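Local coordinates for possible adenyl cyclase-associated protein (Cryptosporidium parvum, PDB 2B0R) that probably binds and sequesters monomeric actin through a C-terminal beta-helical domain of the cyclase-associated protein family, at residues S83-E88 with V100-L105; S93-N98 with S112-N117; N107-S112 with G127-I132. One frame throughout, in Å; residues are numbered along the deposited sequence.

Contact 1 (S83-E88 with V100-L105); sequences SRIIVE and VGCIFL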
loop_
_atom_site.group_PDB
_atom_site.type_symbol
_atom_site.label_atom_id
_atom_site.label_comp_id
_atom_site.label_asym_id
_atom_site.label_seq_id
_atom_site.Cartn_x
_atom_site.Cartn_y
_atom_site.Cartn_z
ATOM N N SER A 83 -3.699 21.600 -10.820
ATOM C CA SER A 83 -2.789 22.572 -11.442
ATOM C C SER A 83 -1.633 21.882 -12.142
ATOM O O SER A 83 -1.177 20.842 -11.685
ATOM C CB SER A 83 -2.237 23.532 -10.397
ATOM O OG SER A 83 -3.148 23.689 -9.334
ATOM N N ARG A 84 -1.180 22.460 -13.261
ATOM C CA ARG A 84 0.058 22.050 -13.902
ATOM C C ARG A 84 1.195 22.775 -13.161
ATOM O O ARG A 84 1.131 23.993 -12.949
ATOM C CB ARG A 84 0.057 22.334 -15.444
ATOM C CG ARG A 84 0.990 21.331 -16.303
ATOM C CD ARG A 84 0.969 21.473 -17.910
ATOM N NE ARG A 84 1.354 20.207 -18.615
ATOM C CZ ARG A 84 0.557 19.494 -19.452
ATOM N NH1 ARG A 84 -0.680 19.925 -19.748
ATOM N NH2 ARG A 84 0.999 18.350 -20.018
ATOM N N ILE A 85 2.186 22.015 -12.701
ATOM C CA ILE A 85 3.451 22.586 -12.199
ATOM C C ILE A 85 4.621 22.160 -13.106
ATOM O O ILE A 85 4.658 21.024 -13.602
ATOM C CB ILE A 85 3.736 22.189 -10.746
ATOM C CG1 ILE A 85 2.681 22.790 -9.804
ATOM C CG2 ILE A 85 5.126 22.637 -10.328
ATOM C CD1 ILE A 85 1.447 21.924 -9.631
ATOM N N ILE A 86 5.548 23.086 -13.334
ATOM C CA ILE A 86 6.612 22.901 -14.292
ATOM C C ILE A 86 7.886 23.355 -13.672
ATOM O O ILE A 86 8.014 24.519 -13.273
ATOM C CB ILE A 86 6.402 23.744 -15.564
ATOM C CG1 ILE A 86 5.052 23.435 -16.221
ATOM C CG2 ILE A 86 7.518 23.499 -16.568
ATOM C CD1 ILE A 86 4.745 24.292 -17.502
ATOM N N VAL A 87 8.844 22.440 -13.607
ATOM C CA VAL A 87 10.178 22.757 -13.103
ATOM C C VAL A 87 11.149 22.737 -14.283
ATOM O O VAL A 87 11.307 21.726 -14.958
ATOM C CB VAL A 87 10.582 21.788 -11.938
ATOM C CG1 VAL A 87 11.967 22.070 -11.440
ATOM C CG2 VAL A 87 9.607 21.939 -10.801
ATOM N N GLU A 88 11.762 23.872 -14.574
ATOM C CA GLU A 88 12.578 23.971 -15.782
ATOM C C GLU A 88 13.966 23.387 -15.600
ATOM O O GLU A 88 14.465 22.680 -16.469
ATOM C CB GLU A 88 12.646 25.404 -16.278
ATOM C CG GLU A 88 11.302 25.877 -16.791
ATOM C CD GLU A 88 11.366 27.025 -17.821
ATOM O OE1 GLU A 88 12.320 27.857 -17.798
ATOM O OE2 GLU A 88 10.419 27.084 -18.635
ATOM N N VAL A 100 -3.377 16.691 -5.340
ATOM C CA VAL A 100 -4.491 15.942 -5.880
ATOM C C VAL A 100 -4.880 16.398 -7.267
ATOM O O VAL A 100 -5.113 17.564 -7.503
ATOM C CB VAL A 100 -5.711 15.951 -4.921
ATOM C CG1 VAL A 100 -6.838 15.041 -5.461
ATOM C CG2 VAL A 100 -5.303 15.449 -3.523
ATOM N N GLY A 101 -4.951 15.452 -8.189
ATOM C CA GLY A 101 -5.220 15.763 -9.583
ATOM C C GLY A 101 -4.292 16.851 -10.053
ATOM O O GLY A 101 -4.748 17.890 -10.546
ATOM N N CYS A 102 -2.988 16.652 -9.849
ATOM C CA CYS A 102 -1.988 17.600 -10.365
ATOM C C CYS A 102 -1.214 16.988 -11.504
ATOM O O CYS A 102 -1.226 15.760 -11.663
ATOM C CB CYS A 102 -1.046 18.036 -9.276
ATOM S SG CYS A 102 -1.774 19.273 -8.244
ATOM N N ILE A 103 -0.587 17.846 -12.316
ATOM C CA ILE A 103 0.309 17.422 -13.402
ATOM C C ILE A 103 1.619 18.115 -13.196
ATOM O O ILE A 103 1.652 19.328 -12.922
ATOM C CB ILE A 103 -0.228 17.785 -14.786
ATOM C CG1 ILE A 103 -1.572 17.077 -15.046
ATOM C CG2 ILE A 103 0.793 17.416 -15.893
ATOM C CD1 ILE A 103 -2.384 17.682 -16.216
ATOM N N PHE A 104 2.704 17.352 -13.295
ATOM C CA PHE A 104 4.029 17.910 -13.108
ATOM C C PHE A 104 4.841 17.668 -14.355
ATOM O O PHE A 104 4.872 16.542 -14.857
ATOM C CB PHE A 104 4.733 17.275 -11.892
ATOM C CG PHE A 104 3.997 17.468 -10.595
ATOM C CD1 PHE A 104 3.090 16.511 -10.138
ATOM C CD2 PHE A 104 4.202 18.593 -9.833
ATOM C CE1 PHE A 104 2.404 16.694 -8.940
ATOM C CE2 PHE A 104 3.522 18.783 -8.656
ATOM C CZ PHE A 104 2.621 17.837 -8.209
ATOM N N LEU A 105 5.495 18.707 -14.866
ATOM C CA LEU A 105 6.500 18.512 -15.887
ATOM C C LEU A 105 7.795 18.903 -15.275
ATOM O O LEU A 105 7.904 19.968 -14.692
ATOM C CB LEU A 105 6.218 19.346 -17.134
ATOM C CG LEU A 105 7.113 19.090 -18.367
ATOM C CD1 LEU A 105 6.654 17.890 -19.182
ATOM C CD2 LEU A 105 7.150 20.327 -19.279
#
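Ile85 and Phe104 lie side by side on the inward face of two adjacent parallel strands, both side chains pointing the same way. CD2 and CE2 of the ring approach the isoleucine obliquely: CD2 of Phe104 is 3.7 Å from CB of Ile85, and CE2 of Phe104 is 3.9 Å from CD1 of Ile85. With CG1 of Ile85 beside its own backbone N (chi1 -65°), the second torsion turns CD1 toward Cys102, whose SG it reaches at 4.4 Å. Cys102 lies at the margin of this apolar contact. On the opposite face Arg84 and Ile103 cross obliquely. The arginine chain is extended from CG to NE, and CG2 of Ile103 lies over one face of the guanidinium toward its rim, 3.9 Å from NE of Arg84; the alkyl part of the arginine shares in this packing. Farther along the same face Ile86 and Leu105 run alongside each other, with CG2 of Ile86 4.2 Å from CD2 of Leu105. Between these two faces the backbones pair in parallel register, with axes 4.7 Å apart and inclined by 18°. Ile85 gives its N-H to Ile103 O at 2.7 Å, while its carbonyl accepts the N-H of Leu105. The bond from Ile103 N to Ser83 O is longer, and its donor is tilted 30° from the carbonyl plane. The two strands belong to neighbouring coils and lie side by side in one wall of the parallel beta-helix. Strand 64-66 pairs with the outer edge of 84-87, and strand 121-125 flanks 102-106 on the other side, with its Ile121 and Leu123 touching Phe104; Val77 of strand 74-81 meets the same ring from across the core.

Contact 2 (S93-N98 with S112-N117); sequences SIFIEN and SIEIVN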
loop_
_atom_site.group_PDB
_atom_site.type_symbol
_atom_site.label_atom_id
_atom_site.label_comp_id
_atom_site.label_asym_id
_atom_site.label_seq_id
_atom_site.Cartn_x
_atom_site.Cartn_y
_atom_site.Cartn_z
ATOM N N SER A 93 16.703 17.114 -6.221
ATOM C CA SER A 93 15.656 16.169 -5.928
ATOM C C SER A 93 14.388 16.964 -5.774
ATOM O O SER A 93 14.421 18.184 -5.607
ATOM C CB SER A 93 15.961 15.431 -4.615
ATOM O OG SER A 93 15.969 16.335 -3.515
ATOM N N ILE A 94 13.268 16.285 -5.802
ATOM C CA ILE A 94 12.008 16.954 -5.654
ATOM C C ILE A 94 11.159 16.153 -4.671
ATOM O O ILE A 94 11.111 14.924 -4.747
ATOM C CB ILE A 94 11.248 17.029 -7.020
ATOM C CG1 ILE A 94 12.067 17.793 -8.070
ATOM C CG2 ILE A 94 9.841 17.632 -6.822
ATOM C CD1 ILE A 94 11.424 17.812 -9.490
ATOM N N PHE A 95 10.479 16.854 -3.778
ATOM C CA PHE A 95 9.584 16.236 -2.815
ATOM C C PHE A 95 8.144 16.739 -3.092
ATOM O O PHE A 95 7.916 17.951 -3.131
ATOM C CB PHE A 95 10.068 16.564 -1.370
ATOM C CG PHE A 95 9.174 16.023 -0.276
ATOM C CD1 PHE A 95 9.015 14.644 -0.092
ATOM C CD2 PHE A 95 8.500 16.892 0.589
ATOM C CE1 PHE A 95 8.191 14.131 0.926
ATOM C CE2 PHE A 95 7.675 16.385 1.627
ATOM C CZ PHE A 95 7.525 15.000 1.787
ATOM N N ILE A 96 7.194 15.817 -3.313
ATOM C CA ILE A 96 5.795 16.191 -3.604
ATOM C C ILE A 96 4.863 15.557 -2.596
ATOM O O ILE A 96 4.777 14.334 -2.495
ATOM C CB ILE A 96 5.356 15.765 -5.002
ATOM C CG1 ILE A 96 6.228 16.428 -6.081
ATOM C CG2 ILE A 96 3.917 16.121 -5.228
ATOM C CD1 ILE A 96 6.190 15.685 -7.429
ATOM N N GLU A 97 4.173 16.389 -1.822
ATOM C CA GLU A 97 3.258 15.879 -0.797
ATOM C C GLU A 97 1.858 16.472 -0.850
ATOM O O GLU A 97 1.675 17.691 -1.086
ATOM C CB GLU A 97 3.807 16.068 0.604
ATOM C CG GLU A 97 2.945 15.311 1.592
ATOM C CD GLU A 97 3.323 15.498 3.028
ATOM O OE1 GLU A 97 4.249 16.290 3.338
ATOM O OE2 GLU A 97 2.668 14.833 3.864
ATOM N N ASN A 98 0.874 15.592 -0.630
ATOM C CA ASN A 98 -0.502 15.997 -0.448
ATOM C C ASN A 98 -0.993 16.803 -1.650
ATOM O O ASN A 98 -1.409 17.953 -1.522
ATOM C CB ASN A 98 -0.634 16.797 0.868
ATOM C CG ASN A 98 -2.079 17.057 1.249
ATOM O OD1 ASN A 98 -2.987 16.415 0.727
ATOM N ND2 ASN A 98 -2.299 18.022 2.149
ATOM N N SER A 112 16.450 11.866 -6.536
ATOM C CA SER A 112 15.134 11.272 -6.563
ATOM C C SER A 112 13.941 12.238 -6.564
ATOM O O SER A 112 14.068 13.406 -6.214
ATOM C CB SER A 112 15.021 10.302 -5.391
ATOM O OG SER A 112 14.848 11.045 -4.211
ATOM N N ILE A 113 12.780 11.726 -6.965
ATOM C CA ILE A 113 11.533 12.424 -6.704
ATOM C C ILE A 113 10.730 11.591 -5.748
ATOM O O ILE A 113 10.548 10.383 -5.934
ATOM C CB ILE A 113 10.712 12.684 -7.992
ATOM C CG1 ILE A 113 11.493 13.618 -8.928
ATOM C CG2 ILE A 113 9.296 13.251 -7.632
ATOM C CD1 ILE A 113 11.066 13.531 -10.323
ATOM N N GLU A 114 10.249 12.244 -4.725
ATOM C CA GLU A 114 9.570 11.595 -3.662
ATOM C C GLU A 114 8.119 12.027 -3.709
ATOM O O GLU A 114 7.800 13.247 -3.649
ATOM C CB GLU A 114 10.206 12.044 -2.364
ATOM C CG GLU A 114 10.021 11.127 -1.182
ATOM C CD GLU A 114 10.988 11.496 -0.046
ATOM O OE1 GLU A 114 10.577 11.406 1.137
ATOM O OE2 GLU A 114 12.155 11.895 -0.350
ATOM N N ILE A 115 7.233 11.044 -3.827
ATOM C CA ILE A 115 5.798 11.335 -3.859
ATOM C C ILE A 115 5.125 10.712 -2.628
ATOM O O ILE A 115 5.201 9.514 -2.409
ATOM C CB ILE A 115 5.155 10.938 -5.242
ATOM C CG1 ILE A 115 6.001 11.530 -6.385
ATOM C CG2 ILE A 115 3.728 11.425 -5.314
ATOM C CD1 ILE A 115 5.462 11.369 -7.771
ATOM N N VAL A 116 4.521 11.545 -1.806
ATOM C CA VAL A 116 3.899 11.069 -0.562
ATOM C C VAL A 116 2.473 11.578 -0.387
ATOM O O VAL A 116 2.206 12.796 -0.495
ATOM C CB VAL A 116 4.679 11.525 0.697
ATOM C CG1 VAL A 116 4.138 10.795 1.932
ATOM C CG2 VAL A 116 6.130 11.257 0.539
ATOM N N ASN A 117 1.565 10.655 -0.079
ATOM C CA ASN A 117 0.167 11.009 0.196
ATOM C C ASN A 117 -0.421 11.835 -0.950
ATOM O O ASN A 117 -0.952 12.945 -0.725
ATOM C CB ASN A 117 0.060 11.789 1.516
ATOM C CG ASN A 117 -1.313 11.701 2.131
ATOM O OD1 ASN A 117 -2.072 12.681 2.150
ATOM N ND2 ASN A 117 -1.652 10.518 2.649
#
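Phe95 overlaps the side chain of Glu114 on the neighbouring strand at an oblique crossing. CB of Glu114 lies in the ring plane at the edge, 3.7 Å from CD1 of Phe95, and the extended glutamate then carries its carboxylate past the ring, OE1 standing obliquely to it, 3.6 Å from CE1 of Phe95. Ring and carboxylate planes are 73° apart. CG of Phe95 lies opposite its backbone N (chi1 177°), a setting that swings the ring across the strand pair, and CE1 of Phe95 also touches CG2 of Val116 at 3.6 Å. The aromatic therefore bridges two residues of strand 112-116. On the same face Glu97 runs its aliphatic part over the adjoining backbone, with CG 3.4 Å from Val116 O. The reverse face is made of isoleucines: Ile94 CB meets Ile113 CG1 at 3.9 Å, and Ile96 sends CD1 back to CG2 of Ile113 at 4.0 Å, the two chains pointing the same way. Five backbone hydrogen bonds hold the strands in parallel register, among them Ile96 N to Glu114 O at 2.7 Å. Just past Glu97 and Val116, Asn98 and Asn117 each adopt a left-handed backbone conformation and lie side by side, their amide planes 61° apart. Such stacking of like residues at equivalent places in successive coils is a familiar feature of parallel beta-helices. The isoleucines face the interior, where Phe104 and Val106 of the opposite sheet pack on Ile96 and Ile94. Chemically the two sides divide plainly: isoleucines pack toward the core, whereas the partly exposed face mixes an aromatic ring with two acidic groups. There the contact rests on the hydrocarbon arm of Glu114, whose CB and CG both pack on CD1 of Phe95.

Contact 3 (N107-S112 with G127-I132); sequences NGVISS and GIVPTI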
loop_
_atom_site.group_PDB
_atom_site.type_symbol
_atom_site.label_atom_id
_atom_site.label_comp_id
_atom_site.label_asym_id
_atom_site.label_seq_id
_atom_site.Cartn_x
_atom_site.Cartn_y
_atom_site.Cartn_z
ATOM N N ASN A 107 12.337 18.642 -15.551
ATOM C CA ASN A 107 13.534 18.360 -16.315
ATOM C C ASN A 107 14.127 16.995 -15.871
ATOM O O ASN A 107 13.875 15.942 -16.493
ATOM C CB ASN A 107 14.521 19.492 -16.116
ATOM C CG ASN A 107 15.732 19.365 -16.988
ATOM O OD1 ASN A 107 16.056 18.291 -17.484
ATOM N ND2 ASN A 107 16.428 20.455 -17.163
ATOM N N GLY A 108 14.906 17.025 -14.804
ATOM C CA GLY A 108 15.316 15.814 -14.149
ATOM C C GLY A 108 15.826 16.094 -12.762
ATOM O O GLY A 108 15.776 17.229 -12.290
ATOM N N VAL A 109 16.330 15.052 -12.104
ATOM C CA VAL A 109 16.954 15.209 -10.772
ATOM C C VAL A 109 18.290 14.464 -10.628
ATOM O O VAL A 109 18.552 13.489 -11.298
ATOM C CB VAL A 109 15.980 14.794 -9.640
ATOM C CG1 VAL A 109 14.732 15.662 -9.684
ATOM C CG2 VAL A 109 15.574 13.372 -9.785
ATOM N N ILE A 110 19.144 14.955 -9.754
ATOM C CA ILE A 110 20.364 14.276 -9.413
ATOM C C ILE A 110 20.016 12.951 -8.726
ATOM O O ILE A 110 20.547 11.885 -9.072
ATOM C CB ILE A 110 21.270 15.179 -8.505
ATOM C CG1 ILE A 110 21.818 16.382 -9.306
ATOM C CG2 ILE A 110 22.432 14.353 -7.839
ATOM C CD1 ILE A 110 22.804 15.977 -10.422
ATOM N N SER A 111 19.104 12.989 -7.771
ATOM C CA SER A 111 18.824 11.746 -7.059
ATOM C C SER A 111 17.398 11.281 -7.258
ATOM O O SER A 111 17.139 10.402 -8.100
ATOM C CB SER A 111 19.221 11.841 -5.580
ATOM O OG SER A 111 18.752 13.056 -5.051
ATOM N N SER A 112 16.450 11.866 -6.536
ATOM C CA SER A 112 15.134 11.272 -6.563
ATOM C C SER A 112 13.941 12.238 -6.564
ATOM O O SER A 112 14.068 13.406 -6.214
ATOM C CB SER A 112 15.021 10.302 -5.391
ATOM O OG SER A 112 14.848 11.045 -4.211
ATOM N N GLY A 127 14.168 14.900 -18.968
ATOM C CA GLY A 127 15.565 14.488 -18.781
ATOM C C GLY A 127 15.744 13.213 -17.963
ATOM O O GLY A 127 15.011 12.233 -18.147
ATOM N N ILE A 128 16.727 13.228 -17.067
ATOM C CA ILE A 128 17.006 12.072 -16.237
ATOM C C ILE A 128 16.372 12.170 -14.833
ATOM O O ILE A 128 16.516 13.178 -14.122
ATOM C CB ILE A 128 18.552 11.787 -16.086
ATOM C CG1 ILE A 128 19.312 12.054 -17.391
ATOM C CG2 ILE A 128 18.785 10.327 -15.617
ATOM C CD1 ILE A 128 20.934 12.118 -17.235
ATOM N N VAL A 129 15.676 11.105 -14.449
ATOM C CA VAL A 129 15.245 10.914 -13.058
ATOM C C VAL A 129 15.691 9.525 -12.620
ATOM O O VAL A 129 15.108 8.543 -13.028
ATOM C CB VAL A 129 13.715 11.108 -12.862
ATOM C CG1 VAL A 129 13.347 10.838 -11.417
ATOM C CG2 VAL A 129 13.265 12.544 -13.252
ATOM N N PRO A 130 16.789 9.440 -11.849
ATOM C CA PRO A 130 17.318 8.103 -11.462
ATOM C C PRO A 130 16.316 7.234 -10.661
ATOM O O PRO A 130 16.118 6.041 -10.992
ATOM C CB PRO A 130 18.558 8.430 -10.615
ATOM C CG PRO A 130 18.941 9.848 -11.011
ATOM C CD PRO A 130 17.630 10.547 -11.349
ATOM N N THR A 131 15.648 7.865 -9.688
ATOM C CA THR A 131 14.851 7.194 -8.672
ATOM C C THR A 131 13.549 7.940 -8.446
ATOM O O THR A 131 13.548 9.179 -8.290
ATOM C CB THR A 131 15.658 7.225 -7.303
ATOM O OG1 THR A 131 16.794 6.389 -7.425
ATOM C CG2 THR A 131 14.846 6.769 -6.127
ATOM N N ILE A 132 12.448 7.208 -8.381
ATOM C CA ILE A 132 11.183 7.770 -7.884
ATOM C C ILE A 132 10.604 6.914 -6.759
ATOM O O ILE A 132 10.624 5.679 -6.807
ATOM C CB ILE A 132 10.088 7.873 -8.977
ATOM C CG1 ILE A 132 10.538 8.764 -10.126
ATOM C CG2 ILE A 132 8.727 8.382 -8.362
ATOM C CD1 ILE A 132 9.570 8.707 -11.339
#
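Val109 and Val129 bring methyl groups together, CG2 of Val109 lying 3.7 Å from CG1 of Val129. The same CG2 also meets the ring of Pro130, 3.8 Å from its CD. It occupies the torsional position between the backbone N and the carbonyl carbon of Val109, and one branch thereby serves both neighbours. Farther along, Ser112 CB packs on Thr131 CG2 at 3.6 Å. Backbone bonds are few here. Gly127 N donates to Asn107 O at 2.7 Å, with the donor tilted 34° from the carbonyl plane, and Thr131 N reaches Ser111 O only weakly. Both segments are largely turns of the parallel beta-helix that lead into strands 112-116 and 131-135, and regular parallel pairing begins at Ser112 with Thr131. Around this shell, side chains tie 107-112 to the preceding turn: Asn107 ND2 is hydrogen-bonded to Glu88 O, and Ser111 OG to Asn92 O. Ile94 of strand 93-100 packs on Val109 from the core. On the far side, Ser145 OG bonds Gly127 O, fastening the later turn to the coil that follows.

How the contacts relate
Contact 1 lies in one sheet of the beta-helix and contact 2 in the other, their centres about 12 Å apart. They meet across the core, where Phe104 CZ packs on Ile96 CG2 at 3.7 Å. Contact 3 joins the turns between the sheets: 107-112 follows strand 102-106 of contact 1 and leads into strand 112-116 of contact 2, with Ser112 shared. Its centre is about 12 Å from that of contact 2 and about 16 Å from that of contact 1. Along the chain, contact 2 alternates with both others, while contact 1 closes before contact 3 opens. Together they join successive coils along both walls and at the turn side between them, all within the C-terminal CAP family region.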